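Local coordinates for protein 4-oxalocrotonate decarboxylase NahK (Pseudomonas putida, PDB 5D2K) that catalyses the metal-assisted decarboxylation of (3E)-2-oxohex-3-enedioate to 2-oxopent-4-enoate and carbon dioxide, a step in naphthalene degradation, at residues H21-E26 with R55-A60; G133-A138 with H212-V217. The protein carries 1 engineered substitution. All coordinates share one frame; numbering follows the deposited sequence.

Contact 1: residues H21-E26 with R55-A60; sequences HIENAE and RRRKEA. With EDO (1,2-ethanediol), chain E.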
loop_
_atom_site.group_PDB
_atom_site.type_symbol
_atom_site.label_atom_id
_atom_site.label_comp_id
_atom_site.label_asym_id
_atom_site.label_seq_id
_atom_site.Cartn_x
_atom_site.Cartn_y
_atom_site.Cartn_z
ATOM N N HIS A 21 -5.918 -0.441 -19.701
ATOM C CA HIS A 21 -4.522 -0.270 -20.098
ATOM C C HIS A 21 -3.559 -0.435 -18.908
ATOM O O HIS A 21 -2.577 -1.201 -18.956
ATOM C CB HIS A 21 -4.402 1.108 -20.755
ATOM C CG HIS A 21 -3.002 1.551 -21.028
ATOM N ND1 HIS A 21 -2.263 1.074 -22.091
ATOM C CD2 HIS A 21 -2.217 2.454 -20.395
ATOM C CE1 HIS A 21 -1.075 1.651 -22.087
ATOM N NE2 HIS A 21 -1.023 2.496 -21.073
ATOM N N ILE A 22 -3.872 0.247 -17.816
ATOM C CA ILE A 22 -3.003 0.224 -16.652
ATOM C C ILE A 22 -3.074 -1.142 -15.965
ATOM O O ILE A 22 -2.048 -1.700 -15.551
ATOM C CB ILE A 22 -3.383 1.362 -15.677
ATOM C CG1 ILE A 22 -3.083 2.714 -16.326
ATOM C CG2 ILE A 22 -2.648 1.229 -14.339
ATOM C CD1 ILE A 22 -3.561 3.907 -15.511
ATOM N N GLU A 23 -4.283 -1.695 -15.847
ATOM C CA GLU A 23 -4.401 -3.024 -15.250
ATOM C C GLU A 23 -3.649 -4.082 -16.060
ATOM O O GLU A 23 -3.017 -4.986 -15.491
ATOM C CB GLU A 23 -5.859 -3.443 -15.095
ATOM C CG GLU A 23 -5.922 -4.733 -14.276
ATOM C CD GLU A 23 -7.294 -5.364 -14.220
ATOM O OE1 GLU A 23 -8.013 -5.367 -15.246
ATOM O OE2 GLU A 23 -7.661 -5.878 -13.150
ATOM N N ASN A 24 -3.703 -3.973 -17.389
ATOM C CA ASN A 24 -3.036 -4.969 -18.225
ATOM C C ASN A 24 -1.524 -4.976 -18.015
ATOM O O ASN A 24 -0.884 -6.021 -18.136
ATOM C CB ASN A 24 -3.372 -4.748 -19.714
ATOM C CG ASN A 24 -4.710 -5.328 -20.093
ATOM O OD1 ASN A 24 -5.281 -6.124 -19.360
ATOM N ND2 ASN A 24 -5.203 -4.956 -21.270
ATOM N N ALA A 25 -0.948 -3.823 -17.684
ATOM C CA ALA A 25 0.481 -3.766 -17.391
ATOM C C ALA A 25 0.822 -4.616 -16.151
ATOM O O ALA A 25 1.839 -5.301 -16.112
ATOM C CB ALA A 25 0.926 -2.310 -17.202
ATOM N N GLU A 26 -0.045 -4.585 -15.144
ATOM C CA GLU A 26 0.142 -5.438 -13.980
ATOM C C GLU A 26 -0.061 -6.922 -14.314
ATOM O O GLU A 26 0.789 -7.778 -14.000
ATOM C CB GLU A 26 -0.826 -5.010 -12.874
ATOM C CG GLU A 26 -0.764 -5.879 -11.624
ATOM C CD GLU A 26 -2.090 -6.551 -11.283
ATOM O OE1 GLU A 26 -3.169 -6.053 -11.687
ATOM O OE2 GLU A 26 -2.032 -7.592 -10.583
ATOM N N ARG A 55 -10.347 -1.532 -9.554
ATOM C CA ARG A 55 -10.961 -2.324 -8.485
ATOM C C ARG A 55 -12.231 -3.041 -8.966
ATOM O O ARG A 55 -12.415 -4.231 -8.682
ATOM C CB ARG A 55 -11.285 -1.446 -7.262
ATOM C CG ARG A 55 -11.863 -2.244 -6.099
ATOM C CD ARG A 55 -12.213 -1.373 -4.898
ATOM N NE ARG A 55 -13.001 -2.143 -3.932
ATOM C CZ ARG A 55 -13.001 -1.919 -2.620
ATOM N NH1 ARG A 55 -12.264 -0.945 -2.112
ATOM N NH2 ARG A 55 -13.743 -2.677 -1.822
ATOM N N ARG A 56 -13.091 -2.324 -9.700
ATOM C CA ARG A 56 -14.313 -2.914 -10.225
ATOM C C ARG A 56 -14.021 -4.063 -11.208
ATOM O O ARG A 56 -14.677 -5.105 -11.160
ATOM C CB ARG A 56 -15.187 -1.853 -10.907
ATOM C CG ARG A 56 -16.596 -2.365 -11.210
ATOM C CD ARG A 56 -17.234 -1.626 -12.391
ATOM N NE ARG A 56 -16.432 -1.782 -13.602
ATOM C CZ ARG A 56 -16.425 -2.869 -14.368
ATOM N NH1 ARG A 56 -17.186 -3.917 -14.063
ATOM N NH2 ARG A 56 -15.645 -2.916 -15.437
ATOM N N ARG A 57 -13.032 -3.879 -12.077
ATOM C CA ARG A 57 -12.646 -4.940 -13.003
ATOM C C ARG A 57 -12.252 -6.205 -12.236
ATOM O O ARG A 57 -12.630 -7.320 -12.607
ATOM C CB ARG A 57 -11.490 -4.479 -13.898
ATOM C CG ARG A 57 -11.865 -3.349 -14.868
ATOM C CD ARG A 57 -10.640 -2.858 -15.661
ATOM N NE ARG A 57 -10.077 -3.882 -16.541
ATOM C CZ ARG A 57 -10.559 -4.181 -17.749
ATOM N NH1 ARG A 57 -11.609 -3.527 -18.239
ATOM N NH2 ARG A 57 -9.985 -5.135 -18.473
ATOM N N LYS A 58 -11.498 -6.028 -11.154
ATOM C CA LYS A 58 -11.041 -7.179 -10.396
ATOM C C LYS A 58 -12.203 -7.838 -9.661
ATOM O O LYS A 58 -12.304 -9.065 -9.645
ATOM C CB LYS A 58 -9.928 -6.776 -9.412
ATOM C CG LYS A 58 -8.648 -6.360 -10.127
ATOM C CD LYS A 58 -7.456 -6.329 -9.172
ATOM C CE LYS A 58 -6.194 -5.837 -9.862
ATOM N NZ LYS A 58 -5.836 -6.662 -11.077
ATOM N N GLU A 59 -13.083 -7.037 -9.068
ATOM C CA GLU A 59 -14.266 -7.557 -8.385
ATOM C C GLU A 59 -15.170 -8.331 -9.344
ATOM O O GLU A 59 -15.732 -9.373 -8.985
ATOM C CB GLU A 59 -15.056 -6.417 -7.733
ATOM C CG GLU A 59 -14.392 -5.796 -6.499
ATOM C CD GLU A 59 -15.025 -4.467 -6.089
ATOM O OE1 GLU A 59 -15.608 -3.779 -6.958
ATOM O OE2 GLU A 59 -14.931 -4.105 -4.892
ATOM N N ALA A 60 -15.315 -7.796 -10.559
ATOM C CA ALA A 60 -16.205 -8.388 -11.551
ATOM C C ALA A 60 -15.738 -9.759 -12.002
ATOM O O ALA A 60 -16.560 -10.591 -12.412
ATOM C CB ALA A 60 -16.342 -7.465 -12.759
HETATM C C1 EDO E . -12.474 -2.471 1.687
HETATM O O1 EDO E . -13.499 -3.184 0.986
HETATM C C2 EDO E . -12.892 -1.015 1.815
HETATM O O2 EDO E . -12.787 -0.356 0.547
HETATM O O HOH W 1 -7.467 -6.371 -17.705
#
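Glu-23 and Glu-26 on helix 12-27 reach across to Arg-57 and Lys-58 on helix 44-60, forming an interhelical salt-bridge network. The axes of the two short segments approach to 11.2 Å at 61° between their N-to-C directions, a spacing that long charged side chains can bridge. Arg-57 gives its NE to Glu-23 OE1 at 2.9 Å in a nearly straight bond; the oxygen lies close to the guanidinium plane, yet is approached from above its own carboxylate. Lys-58 NZ meets Glu-23 OE2 on the anti side at 2.9 Å and takes the syn lone pair of Glu-26 OE1 at 2.8 Å, an ammonium serving two carboxylates at once. A chi1 of -171° sets Glu-23 CG opposite its backbone N, and the extended chain then offers a separate oxygen to each cation. An alanine in place of Glu-23 would probably leave Arg-57 without its carboxylate and Lys-58 with one anion fewer. In the next shell, Arg-61 adds a further salt bridge to Glu-23 OE2, while the Tyr-94 hydroxyl bonds to both Glu-26 OE2 and Lys-58 NZ. A water accepts from Arg-57 NH2 and donates to Glu-23 OE1 and Asn-24 OD1.

Contact 2: residues G133-A138 with H212-V217; sequences GDVIAA and HPLSSV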
loop_
_atom_site.group_PDB
_atom_site.type_symbol
_atom_site.label_atom_id
_atom_site.label_comp_id
_atom_site.label_asym_id
_atom_site.label_seq_id
_atom_site.Cartn_x
_atom_site.Cartn_y
_atom_site.Cartn_z
ATOM N N GLY A 133 -8.171 10.269 17.834
ATOM C CA GLY A 133 -9.037 9.741 18.875
ATOM C C GLY A 133 -10.256 8.960 18.402
ATOM O O GLY A 133 -10.804 8.159 19.151
ATOM N N ASP A 134 -10.685 9.200 17.165
ATOM C CA ASP A 134 -11.821 8.496 16.575
ATOM C C ASP A 134 -11.454 7.078 16.144
ATOM O O ASP A 134 -12.317 6.219 16.004
ATOM C CB ASP A 134 -12.352 9.265 15.355
ATOM C CG ASP A 134 -12.967 10.606 15.723
ATOM O OD1 ASP A 134 -13.866 10.632 16.589
ATOM O OD2 ASP A 134 -12.562 11.635 15.135
ATOM N N VAL A 135 -10.165 6.852 15.914
ATOM C CA VAL A 135 -9.683 5.610 15.315
ATOM C C VAL A 135 -9.430 4.525 16.358
ATOM O O VAL A 135 -9.587 3.336 16.093
ATOM C CB VAL A 135 -8.368 5.875 14.515
ATOM C CG1 VAL A 135 -7.663 4.580 14.118
ATOM C CG2 VAL A 135 -8.654 6.744 13.286
ATOM N N ILE A 136 -9.029 4.941 17.558
ATOM C CA ILE A 136 -8.416 4.018 18.513
ATOM C C ILE A 136 -9.293 2.811 18.836
ATOM O O ILE A 136 -8.857 1.674 18.689
ATOM C CB ILE A 136 -8.037 4.752 19.818
ATOM C CG1 ILE A 136 -7.046 5.881 19.498
ATOM C CG2 ILE A 136 -7.447 3.779 20.820
ATOM C CD1 ILE A 136 -6.906 6.915 20.634
ATOM N N ALA A 137 -10.539 3.052 19.232
ATOM C CA ALA A 137 -11.409 1.957 19.660
ATOM C C ALA A 137 -11.844 1.074 18.492
ATOM O O ALA A 137 -12.293 -0.056 18.697
ATOM C CB ALA A 137 -12.620 2.507 20.367
ATOM N N ALA A 138 -11.713 1.592 17.278
ATOM C CA ALA A 138 -12.078 0.829 16.091
ATOM C C ALA A 138 -11.008 -0.199 15.699
ATOM O O ALA A 138 -11.255 -1.031 14.830
ATOM C CB ALA A 138 -12.353 1.771 14.932
ATOM N N HIS A 212 2.323 8.794 13.780
ATOM C CA HIS A 212 1.653 7.679 14.446
ATOM C C HIS A 212 0.904 6.873 13.390
ATOM O O HIS A 212 0.115 7.447 12.658
ATOM C CB HIS A 212 0.656 8.172 15.501
ATOM C CG HIS A 212 0.317 7.141 16.524
ATOM N ND1 HIS A 212 -0.359 5.974 16.222
ATOM C CD2 HIS A 212 0.574 7.093 17.854
ATOM C CE1 HIS A 212 -0.496 5.255 17.322
ATOM N NE2 HIS A 212 0.071 5.908 18.322
ATOM N N PRO A 213 1.131 5.546 13.314
ATOM C CA PRO A 213 0.404 4.794 12.274
ATOM C C PRO A 213 -1.129 4.963 12.306
ATOM O O PRO A 213 -1.786 4.901 11.256
ATOM C CB PRO A 213 0.813 3.342 12.564
ATOM C CG PRO A 213 2.223 3.475 13.063
ATOM C CD PRO A 213 2.154 4.710 13.975
ATOM N N LEU A 214 -1.698 5.205 13.483
ATOM C CA LEU A 214 -3.149 5.379 13.550
ATOM C C LEU A 214 -3.587 6.701 12.890
ATOM O O LEU A 214 -4.739 6.834 12.466
ATOM C CB LEU A 214 -3.629 5.297 15.002
ATOM C CG LEU A 214 -3.465 3.928 15.665
ATOM C CD1 LEU A 214 -4.131 3.905 17.033
ATOM C CD2 LEU A 214 -4.019 2.808 14.768
ATOM N N SER A 215 -2.671 7.666 12.763
ATOM C CA SER A 215 -3.000 8.902 12.040
ATOM C C SER A 215 -3.177 8.625 10.555
ATOM O O SER A 215 -3.914 9.322 9.862
ATOM C CB SER A 215 -1.922 9.972 12.248
ATOM O OG SER A 215 -1.922 10.429 13.601
ATOM N N SER A 216 -2.482 7.605 10.065
ATOM C CA SER A 216 -2.650 7.178 8.689
ATOM C C SER A 216 -4.055 6.621 8.448
ATOM O O SER A 216 -4.663 6.864 7.394
ATOM C CB SER A 216 -1.586 6.132 8.350
ATOM O OG SER A 216 -1.665 5.777 6.981
ATOM N N VAL A 217 -4.561 5.867 9.423
ATOM C CA VAL A 217 -5.914 5.326 9.374
ATOM C C VAL A 217 -6.938 6.476 9.346
ATOM O O VAL A 217 -7.893 6.449 8.569
ATOM C CB VAL A 217 -6.204 4.381 10.570
ATOM C CG1 VAL A 217 -7.656 3.884 10.536
ATOM C CG2 VAL A 217 -5.244 3.195 10.567
#
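Val-135, on the short helix 132-135, packs against Leu-214 and Val-217 in the first turns of helix 213-225, an apolar contact within the fumarylacetoacetate hydrolase-type C-terminal region. No hydrogen bond joins the two segments, which meet through apolar side chains. From its CB, which points toward the other helix, Val-135 forks into two methyls with different tasks. Val-135 CG1, set anti to the backbone N (chi1 168°), makes the closest contact between the segments, 3.6 Å from Val-217 CG1. The same methyl, Val-135 CG1, lies 3.8 Å from the branch carbon Val-217 CB and 4.1 Å from Leu-214 CD2. The other methyl, Val-135 CG2, rests 4.0 Å from Leu-214 O and lies a little farther from Val-217 CG1 than Val-135 CG1 does. A branched valine suits this place because it offers two methyls close to the backbone, filling a short distance between helices without a long flexible chain. Leu-214 reaches farther, and its second methyl turns to the more exposed edge, where Leu-214 CD1 approaches Ile-136 CG1 at 4.3 Å. Around this pair of segments, Leu-132 also packs on Leu-214, while Leu-125 from a loop and Val-119 of strand 112-121 touch Val-217, continuing the apolar layer toward the sheet. The start of helix 213-225 is fixed by its N-cap, His-212, whose ND1 accepts a hydrogen bond from Leu-214 N at 3.1 Å, with the donor nitrogen almost in the plane of the imidazole ring.

In the fold
Contacts 1 and 2 lie on opposite sides of the chain's centre, about 30 Å apart between their centres, and share no helix or strand. Both join helical segments at similar distances from the centre of the chain, but their chemistry differs. Contact 1 ties two long helices of the N-terminal part through charges, partly buried, with a water taking part; contact 2 is apolar and more fully buried, apart from the exposed Ile-136 at its margin, and joins a short helix to the start of another beside strand 112-121. Neither touches 2-oxoadipate: the side chains of Glu-26 and Val-217 are each about 13 Å from it, placing both contacts in the surrounding framework.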